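Local coordinates for protein pseudoalteromonas arctica PAMC 21717 (Pseudoalteromonas arctica, PDB 5YL7) that cleaves peptide bonds in proteins as a cold-active, calcium-binding serine protease of the subtilase family, at residues M170-S175 with Y210-C215; V195-A200 with G217-A222; P46-N51 with S270-G275. All blocks are in the same frame, centred on the assembly; numbering follows the deposited sequence.

From the N terminus, the chain first enters interaction 3 at 46-51, in the loop between strands 36-41 and 58-59, and this contact closes only at 270-275, on the hairpin strand 272-277. Interactions 1 and 2 both fall within that long loop. They cross each other, because their segments alternate: 170-175, 195-200, 210-215, 217-222. Their centres are 8 Å apart, and Met170 N lies 2.9 Å from Val197 O, so they join neighbouring strands of the central parallel sheet to a small two-stranded antiparallel sheet. Interaction 3 sits across the chain's centre from both, its nearest atoms about 13 Å from interaction 1 and about 16 Å from interaction 2.

Interaction 1 (M170-S175 with Y210-C215); sequences MSLGGS and YNPGNC
Gly174 and Asn211 pair through their backbones in a two-stranded antiparallel sheet, formed where the chain leaves the parallel subtilase sheet after Met170. They make a hydrogen-bonded pair. Gly174 N donates to Asn211 O at 2.9 Å (157° at the hydrogen), and Asn211 N returns the bond to Gly174 O at 3.0 Å. Gly174 O is also approached by Tyr210 CA at 3.4 Å, a weaker CH...O contact. At Gly173, beside this ladder, a CB would clash with Asn211 O, and at these backbone angles it would also press on the carbonyl oxygen of Leu172, so a residue without a side chain fits. As in other subtilases, these two segments, with their Ser-Leu-Gly-Gly sequence and cis-proline loop, probably line the substrate-binding cleft.

The Asn211 side chain starts between its own N and carbonyl carbon (chi1 62°), which brings CG against Gly174 O. Its ND2 donates to Gly176 O, an acceptor also used by Asn214 ND2. An alanine here would probably cost Gly176 O one of these two donors and uncover the flank of Gly174. Tyr210 sends its hydroxyl to Asp205, while its CE1 packs on Ser175 CB at 3.9 Å.

Pro212, preceded by a cis peptide, covers the other end. Its ring crosses Leu172 at about a right angle, with CD 3.9 Å from Leu172 CD1, and Met170 SD lies 4.2 Å from Pro212 CG. A water also bridges the segments, donating to Leu172 O at 3.0 Å and accepting from Gly213 N at 3.2 Å.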
loop_
_atom_site.group_PDB
_atom_site.type_symbol
_atom_site.label_atom_id
_atom_site.label_comp_id
_atom_site.label_asym_id
_atom_site.label_seq_id
_atom_site.Cartn_x
_atom_site.Cartn_y
_atom_site.Cartn_z
ATOM N N MET A 170 -1.654 -2.503 -3.834
ATOM C CA MET A 170 -1.009 -1.978 -5.049
ATOM C C MET A 170 -1.068 -0.492 -4.988
ATOM O O MET A 170 -2.005 0.221 -5.438
ATOM C CB MET A 170 -1.693 -2.434 -6.362
ATOM C CG MET A 170 -1.312 -3.912 -6.635
ATOM S SD MET A 170 -1.759 -4.415 -8.346
ATOM C CE MET A 170 -3.025 -4.685 -7.689
ATOM N N SER A 171 0.051 0.108 -4.562
ATOM C CA SER A 171 0.276 1.579 -4.523
ATOM C C SER A 171 0.973 1.951 -5.802
ATOM O O SER A 171 2.165 2.345 -5.811
ATOM C CB SER A 171 1.092 1.908 -3.306
ATOM O OG SER A 171 0.319 1.845 -2.141
ATOM N N LEU A 172 0.330 1.776 -6.931
ATOM C CA LEU A 172 0.918 1.915 -8.280
ATOM C C LEU A 172 -0.150 2.126 -9.281
ATOM O O LEU A 172 -1.353 1.863 -8.990
ATOM C CB LEU A 172 1.814 0.677 -8.591
ATOM C CG LEU A 172 1.061 -0.666 -8.655
ATOM C CD1 LEU A 172 0.289 -0.880 -9.983
ATOM C CD2 LEU A 172 1.967 -1.871 -8.487
ATOM N N GLY A 173 0.202 2.624 -10.426
ATOM C CA GLY A 173 -0.773 2.713 -11.515
ATOM C C GLY A 173 -0.303 3.533 -12.668
ATOM O O GLY A 173 0.863 3.944 -12.755
ATOM N N GLY A 174 -1.222 3.711 -13.574
ATOM C CA GLY A 174 -0.910 4.463 -14.814
ATOM C C GLY A 174 -2.229 4.900 -15.415
ATOM O O GLY A 174 -3.274 4.698 -14.865
ATOM N N SER A 175 -2.162 5.596 -16.559
ATOM C CA SER A 175 -3.347 6.008 -17.250
ATOM C C SER A 175 -3.868 4.991 -18.224
ATOM O O SER A 175 -3.134 4.197 -18.778
ATOM C CB SER A 175 -3.127 7.365 -17.877
ATOM O OG SER A 175 -2.124 7.189 -18.791
ATOM N N TYR A 210 -7.775 5.702 -14.805
ATOM C CA TYR A 210 -6.528 5.357 -14.183
ATOM C C TYR A 210 -6.585 3.900 -13.657
ATOM O O TYR A 210 -7.529 3.568 -12.942
ATOM C CB TYR A 210 -6.112 6.344 -13.085
ATOM C CG TYR A 210 -5.890 7.722 -13.646
ATOM C CD1 TYR A 210 -4.682 8.053 -14.258
ATOM C CD2 TYR A 210 -6.904 8.604 -13.789
ATOM C CE1 TYR A 210 -4.556 9.302 -14.859
ATOM C CE2 TYR A 210 -6.786 9.861 -14.425
ATOM C CZ TYR A 210 -5.550 10.135 -14.901
ATOM O OH TYR A 210 -5.336 11.413 -15.499
ATOM N N ASN A 211 -5.641 3.116 -14.069
ATOM C CA ASN A 211 -5.573 1.690 -13.742
ATOM C C ASN A 211 -4.484 1.420 -12.709
ATOM O O ASN A 211 -3.483 2.201 -12.699
ATOM C CB ASN A 211 -5.349 0.835 -15.056
ATOM C CG ASN A 211 -4.081 1.145 -15.752
ATOM O OD1 ASN A 211 -3.016 0.696 -15.362
ATOM N ND2 ASN A 211 -4.158 2.000 -16.731
ATOM N N PRO A 212 -4.481 0.357 -11.958
ATOM C CA PRO A 212 -5.551 -0.650 -11.918
ATOM C C PRO A 212 -6.695 -0.284 -11.001
ATOM O O PRO A 212 -7.610 -1.104 -10.810
ATOM C CB PRO A 212 -4.806 -1.895 -11.416
ATOM C CG PRO A 212 -3.702 -1.329 -10.522
ATOM C CD PRO A 212 -3.274 -0.062 -11.215
ATOM N N GLY A 213 -6.783 0.945 -10.504
ATOM C CA GLY A 213 -7.877 1.285 -9.673
ATOM C C GLY A 213 -9.233 1.227 -10.298
ATOM O O GLY A 213 -10.259 1.043 -9.661
ATOM N N ASN A 214 -9.264 1.410 -11.646
ATOM C CA ASN A 214 -10.462 1.287 -12.467
ATOM C C ASN A 214 -10.785 -0.135 -12.852
ATOM O O ASN A 214 -11.798 -0.349 -13.543
ATOM C CB ASN A 214 -10.365 2.219 -13.678
ATOM C CG ASN A 214 -9.285 1.839 -14.636
ATOM O OD1 ASN A 214 -8.554 0.872 -14.430
ATOM N ND2 ASN A 214 -9.148 2.623 -15.740
ATOM N N CYS A 215 -10.053 -1.119 -12.362
ATOM C CA CYS A 215 -10.433 -2.520 -12.601
ATOM C C CYS A 215 -11.634 -2.814 -11.736
ATOM O O CYS A 215 -12.050 -2.105 -10.803
ATOM C CB CYS A 215 -9.295 -3.399 -12.224
ATOM S SG CYS A 215 -7.801 -3.166 -13.216
HETATM O O HOH W 1 -4.113 2.597 -9.785
#

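Interaction 2 (V195-A200 with G217-A222). With CA (calcium ion), chain F.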
loop_
_atom_site.group_PDB
_atom_site.type_symbol
_atom_site.label_atom_id
_atom_site.label_comp_id
_atom_site.label_asym_id
_atom_site.label_seq_id
_atom_site.Cartn_x
_atom_site.Cartn_y
_atom_site.Cartn_z
ATOM N N VAL A 195 -8.415 -10.052 -0.970
ATOM C CA VAL A 195 -8.932 -8.717 -1.273
ATOM C C VAL A 195 -7.831 -7.851 -1.853
ATOM O O VAL A 195 -6.673 -7.938 -1.425
ATOM C CB VAL A 195 -9.625 -8.101 -0.044
ATOM C CG1 VAL A 195 -8.650 -7.758 1.059
ATOM C CG2 VAL A 195 -10.466 -6.872 -0.392
ATOM N N VAL A 196 -8.203 -7.004 -2.808
ATOM C CA VAL A 196 -7.230 -6.216 -3.575
ATOM C C VAL A 196 -7.475 -4.734 -3.315
ATOM O O VAL A 196 -8.559 -4.261 -3.677
ATOM C CB VAL A 196 -7.307 -6.568 -5.058
ATOM C CG1 VAL A 196 -6.238 -5.789 -5.808
ATOM C CG2 VAL A 196 -7.059 -8.048 -5.274
ATOM N N VAL A 197 -6.503 -4.047 -2.742
ATOM C CA VAL A 197 -6.599 -2.638 -2.394
ATOM C C VAL A 197 -5.644 -1.861 -3.231
ATOM O O VAL A 197 -4.470 -2.209 -3.311
ATOM C CB VAL A 197 -6.274 -2.490 -0.867
ATOM C CG1 VAL A 197 -6.382 -1.004 -0.467
ATOM C CG2 VAL A 197 -7.247 -3.312 -0.020
ATOM N N ILE A 198 -6.138 -0.751 -3.847
ATOM C CA ILE A 198 -5.402 -0.046 -4.880
ATOM C C ILE A 198 -5.482 1.453 -4.670
ATOM O O ILE A 198 -6.511 2.015 -4.265
ATOM C CB ILE A 198 -5.936 -0.394 -6.285
ATOM C CG1 ILE A 198 -5.898 -1.928 -6.457
ATOM C CG2 ILE A 198 -5.107 0.321 -7.350
ATOM C CD1 ILE A 198 -6.379 -2.447 -7.793
ATOM N N ALA A 199 -4.332 2.115 -4.888
ATOM C CA ALA A 199 -4.270 3.580 -4.951
ATOM C C ALA A 199 -4.936 4.121 -6.178
ATOM O O ALA A 199 -4.635 3.721 -7.303
ATOM C CB ALA A 199 -2.864 4.030 -4.923
ATOM N N ALA A 200 -5.799 5.147 -6.011
ATOM C CA ALA A 200 -6.580 5.674 -7.205
ATOM C C ALA A 200 -5.776 6.503 -8.068
ATOM O O ALA A 200 -6.256 6.781 -9.253
ATOM C CB ALA A 200 -7.758 6.447 -6.712
ATOM N N GLY A 217 -13.783 -5.293 -9.055
ATOM C CA GLY A 217 -13.494 -6.159 -7.903
ATOM C C GLY A 217 -12.360 -5.737 -7.023
ATOM O O GLY A 217 -11.740 -6.584 -6.408
ATOM N N VAL A 218 -12.114 -4.428 -6.955
ATOM C CA VAL A 218 -11.018 -3.879 -6.151
ATOM C C VAL A 218 -11.544 -2.856 -5.230
ATOM O O VAL A 218 -12.593 -2.253 -5.446
ATOM C CB VAL A 218 -9.894 -3.299 -7.049
ATOM C CG1 VAL A 218 -9.403 -4.323 -8.079
ATOM C CG2 VAL A 218 -10.275 -2.037 -7.753
ATOM N N VAL A 219 -10.758 -2.568 -4.195
ATOM C CA VAL A 219 -11.047 -1.447 -3.270
ATOM C C VAL A 219 -10.142 -0.291 -3.717
ATOM O O VAL A 219 -8.925 -0.316 -3.477
ATOM C CB VAL A 219 -10.768 -1.810 -1.819
ATOM C CG1 VAL A 219 -11.131 -0.699 -0.901
ATOM C CG2 VAL A 219 -11.476 -3.124 -1.428
ATOM N N ASN A 220 -10.729 0.703 -4.379
ATOM C CA ASN A 220 -9.986 1.829 -4.940
ATOM C C ASN A 220 -10.060 2.985 -3.982
ATOM O O ASN A 220 -11.153 3.353 -3.480
ATOM C CB ASN A 220 -10.552 2.231 -6.312
ATOM C CG ASN A 220 -9.593 3.094 -7.074
ATOM O OD1 ASN A 220 -8.407 3.053 -6.904
ATOM N ND2 ASN A 220 -10.161 3.898 -8.024
ATOM N N VAL A 221 -8.888 3.532 -3.660
ATOM C CA VAL A 221 -8.725 4.421 -2.481
ATOM C C VAL A 221 -8.254 5.804 -2.922
ATOM O O VAL A 221 -7.195 5.965 -3.539
ATOM C CB VAL A 221 -7.695 3.810 -1.539
ATOM C CG1 VAL A 221 -7.516 4.691 -0.296
ATOM C CG2 VAL A 221 -8.111 2.408 -1.121
ATOM N N ALA A 222 -9.076 6.798 -2.522
ATOM C CA ALA A 222 -8.709 8.242 -2.655
ATOM C C ALA A 222 -7.964 8.658 -1.402
ATOM O O ALA A 222 -8.024 8.060 -0.336
ATOM C CB ALA A 222 -9.951 9.078 -2.864
HETATM CA CA CA F . -14.684 -1.326 -5.824
HETATM O O HOH W 2 -10.893 -7.206 -3.828
HETATM O O HOH W 3 -8.175 4.894 -10.145
HETATM O O HOH W 4 -13.964 -2.068 -8.140
HETATM O O HOH W 5 -16.206 0.969 -6.622
HETATM O O HOH W 6 -16.987 -1.258 -6.430
HETATM O O HOH W 7 -14.411 0.562 -7.364
HETATM O O HOH W 8 -15.184 -3.777 -6.182
#
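Val219 N donates to Val196 O at 2.8 Å in an almost straight bond (175° at the hydrogen), the first of four backbone bonds that zip these two parallel strands together. Ile198 uses both of its polar backbone atoms: Ile198 N reaches Val219 O at 2.8 Å, and Ile198 O receives Val221 N at 2.9 Å, the latter bond more bent at 138°. Ala200 N closes the ladder on Val221 O at 3.0 Å. The strands lie side by side in the central sheet of the subtilase fold, and strand 167-170 bonds to the other edge of 195-199.

Polar atoms beside the ladder are also engaged. Val218 O binds a calcium ion at 2.3 Å, a site that Asp241 and Glu307 complete along with five waters. One water links Val196 N to Gly217 O. Asn220 ND2 donates to Asn239, while its OD1 rests 3.2 Å from Ala200 CA.

Packing follows the alternation of the strands. On the face of Val197 and Val221, Val197 CG1 meets Val221 CG2 at 3.9 Å, and helix 280-297 covers both. On the opposite face Ile198 runs extended to its tip (chi2 -179°), and CD1 fits against CB and both methyl groups of Val218, with CG1 nearest at 3.6 Å. Every touching residue is buried.

The chemistry is thus divided: valine and isoleucine methyls make the apolar contacts on both faces, with Asn220 the polar member on the Ile198 side, while the carbonyl of Val218 is turned to the metal, so that the calcium site is tied directly to the backbone that runs into the core sheet.

Interaction 3 (P46-N51 with S270-G275). With CA (calcium ion), chain C.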
loop_
_atom_site.group_PDB
_atom_site.type_symbol
_atom_site.label_atom_id
_atom_site.label_comp_id
_atom_site.label_asym_id
_atom_site.label_seq_id
_atom_site.Cartn_x
_atom_site.Cartn_y
_atom_site.Cartn_z
ATOM N N PRO A 46 15.590 -4.044 4.383
ATOM C CA PRO A 46 15.357 -4.705 5.680
ATOM C C PRO A 46 15.537 -3.760 6.862
ATOM O O PRO A 46 16.343 -3.983 7.797
ATOM C CB PRO A 46 16.393 -5.850 5.661
ATOM C CG PRO A 46 17.534 -5.184 4.996
ATOM C CD PRO A 46 16.915 -4.442 3.825
ATOM N N HIS A 47 14.747 -2.725 6.865
ATOM C CA HIS A 47 14.804 -1.653 7.882
ATOM C C HIS A 47 14.651 -2.303 9.239
ATOM O O HIS A 47 13.795 -3.181 9.450
ATOM C CB HIS A 47 13.676 -0.644 7.559
ATOM C CG HIS A 47 13.724 0.612 8.365
ATOM N ND1 HIS A 47 13.603 0.651 9.740
ATOM C CD2 HIS A 47 13.756 1.876 7.906
ATOM C CE1 HIS A 47 13.598 1.942 10.084
ATOM N NE2 HIS A 47 13.683 2.698 8.985
ATOM N N ALA A 48 15.412 -1.817 10.183
ATOM C CA ALA A 48 15.321 -2.308 11.560
ATOM C C ALA A 48 13.971 -2.283 12.192
ATOM O O ALA A 48 13.609 -3.068 13.066
ATOM C CB ALA A 48 16.286 -1.537 12.487
ATOM N N ASP A 49 13.116 -1.299 11.717
ATOM C CA ASP A 49 11.756 -1.155 12.242
ATOM C C ASP A 49 10.669 -1.824 11.398
ATOM O O ASP A 49 9.510 -1.548 11.511
ATOM C CB ASP A 49 11.378 0.309 12.498
ATOM C CG ASP A 49 10.438 0.540 13.622
ATOM O OD1 ASP A 49 10.468 -0.246 14.609
ATOM O OD2 ASP A 49 9.623 1.522 13.558
ATOM N N LEU A 50 11.145 -2.709 10.492
ATOM C CA LEU A 50 10.224 -3.418 9.549
ATOM C C LEU A 50 10.545 -4.903 9.448
ATOM O O LEU A 50 9.630 -5.718 9.281
ATOM C CB LEU A 50 10.378 -2.737 8.155
ATOM C CG LEU A 50 9.484 -3.300 7.055
ATOM C CD1 LEU A 50 7.998 -3.190 7.433
ATOM C CD2 LEU A 50 9.825 -2.617 5.762
ATOM N N ASN A 51 11.839 -5.263 9.379
ATOM C CA ASN A 51 12.212 -6.592 8.875
ATOM C C ASN A 51 11.629 -7.740 9.659
ATOM O O ASN A 51 11.366 -8.768 9.047
ATOM C CB ASN A 51 13.745 -6.705 8.773
ATOM C CG ASN A 51 14.136 -7.765 7.910
ATOM O OD1 ASN A 51 14.839 -8.759 8.406
ATOM N ND2 ASN A 51 13.786 -7.737 6.702
ATOM N N SER A 270 21.319 2.956 1.564
ATOM C CA SER A 270 22.203 3.396 2.666
ATOM C C SER A 270 21.476 3.155 3.963
ATOM O O SER A 270 20.673 2.208 4.120
ATOM C CB SER A 270 22.610 4.822 2.394
ATOM O OG SER A 270 23.558 5.291 3.340
ATOM N N SER A 271 21.811 3.967 4.954
ATOM C CA SER A 271 21.224 3.777 6.274
ATOM C C SER A 271 19.705 3.860 6.314
ATOM O O SER A 271 19.073 4.632 5.529
ATOM C CB SER A 271 21.849 4.748 7.276
ATOM O OG SER A 271 21.558 5.993 6.871
ATOM N N ASP A 272 19.085 3.188 7.245
ATOM C CA ASP A 272 17.667 3.272 7.561
ATOM C C ASP A 272 17.337 4.735 7.897
ATOM O O ASP A 272 18.077 5.402 8.630
ATOM C CB ASP A 272 17.285 2.380 8.681
ATOM C CG ASP A 272 17.410 0.876 8.386
ATOM O OD1 ASP A 272 17.354 0.503 7.200
ATOM O OD2 ASP A 272 17.373 0.105 9.386
ATOM N N SER A 273 16.118 5.163 7.539
ATOM C CA SER A 273 15.595 6.459 7.984
ATOM C C SER A 273 14.104 6.363 8.157
ATOM O O SER A 273 13.480 5.294 7.923
ATOM C CB SER A 273 16.040 7.495 7.003
ATOM O OG SER A 273 15.409 7.297 5.746
ATOM N N TYR A 274 13.484 7.472 8.525
ATOM C CA TYR A 274 12.041 7.657 8.527
ATOM C C TYR A 274 11.713 8.820 7.729
ATOM O O TYR A 274 12.450 9.843 7.803
ATOM C CB TYR A 274 11.475 7.786 9.934
ATOM C CG TYR A 274 11.830 6.635 10.825
ATOM C CD1 TYR A 274 11.163 5.415 10.797
ATOM C CD2 TYR A 274 12.949 6.714 11.714
ATOM C CE1 TYR A 274 11.589 4.330 11.529
ATOM C CE2 TYR A 274 13.359 5.590 12.392
ATOM C CZ TYR A 274 12.629 4.443 12.361
ATOM O OH TYR A 274 12.997 3.314 13.059
ATOM N N GLY A 275 10.715 8.810 6.880
ATOM C CA GLY A 275 10.418 9.914 6.019
ATOM C C GLY A 275 8.942 10.087 5.769
ATOM O O GLY A 275 8.134 9.174 5.903
HETATM CA CA CA C . 8.547 0.774 15.711
HETATM O O HOH W 9 18.599 -2.323 8.714
#
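His47 carries Asp272 over one face of its ring and meets Tyr274 at the edge, fastening the loop after strand 36-41 to one strand of the antiparallel beta hairpin formed by 258-263 and 272-277. CG stands anti to the backbone N (chi1 -171°), and the ring it carries is engaged from CB outward. CB lies beside the carboxylate, 3.9 Å from Asp272 OD1. CG sits 3.7 Å from Asp272 CG, because ring and carboxylate are stacked with planes only 5° apart. Further along, CD2 is 3.6 Å from Asp272 CB, which lies over the same face and offers a CH-pi contact.

The ring nitrogens divide their roles. ND1 accepts the backbone N-H of Asp49, in the ring plane, at 2.8 Å, whereas NE2 donates to Ser273 O at 2.8 Å. That oxygen is near the ring plane too, although NE2 stands above the plane of the Ser273 carbonyl. An acceptor at ND1 and a donor at NE2 are consistent with a neutral imidazole protonated on NE2, and bonds from two sides would fix its rotation. The ring edge at CE1, between the nitrogens, faces Tyr274 OH, 3.3 Å away. The His47 and Tyr274 rings are oblique, their planes at 58°, and His47 NE2 lies over a face of the tyrosine.

Asp272 adds a polar clasp: its OD2 accepts Ala48 N at 2.9 Å, from above the carboxylate plane, and a water joins the same oxygen to Pro46 O. Asp49 also meets the tyrosine hydroxyl, its CB touching Tyr274 OH. Both of its carboxylate oxygens chelate a calcium ion that Asp5, Val111, Asn114, Glu116 and Val118 also bind, with Asp49 OD1 2.4 Å from the metal.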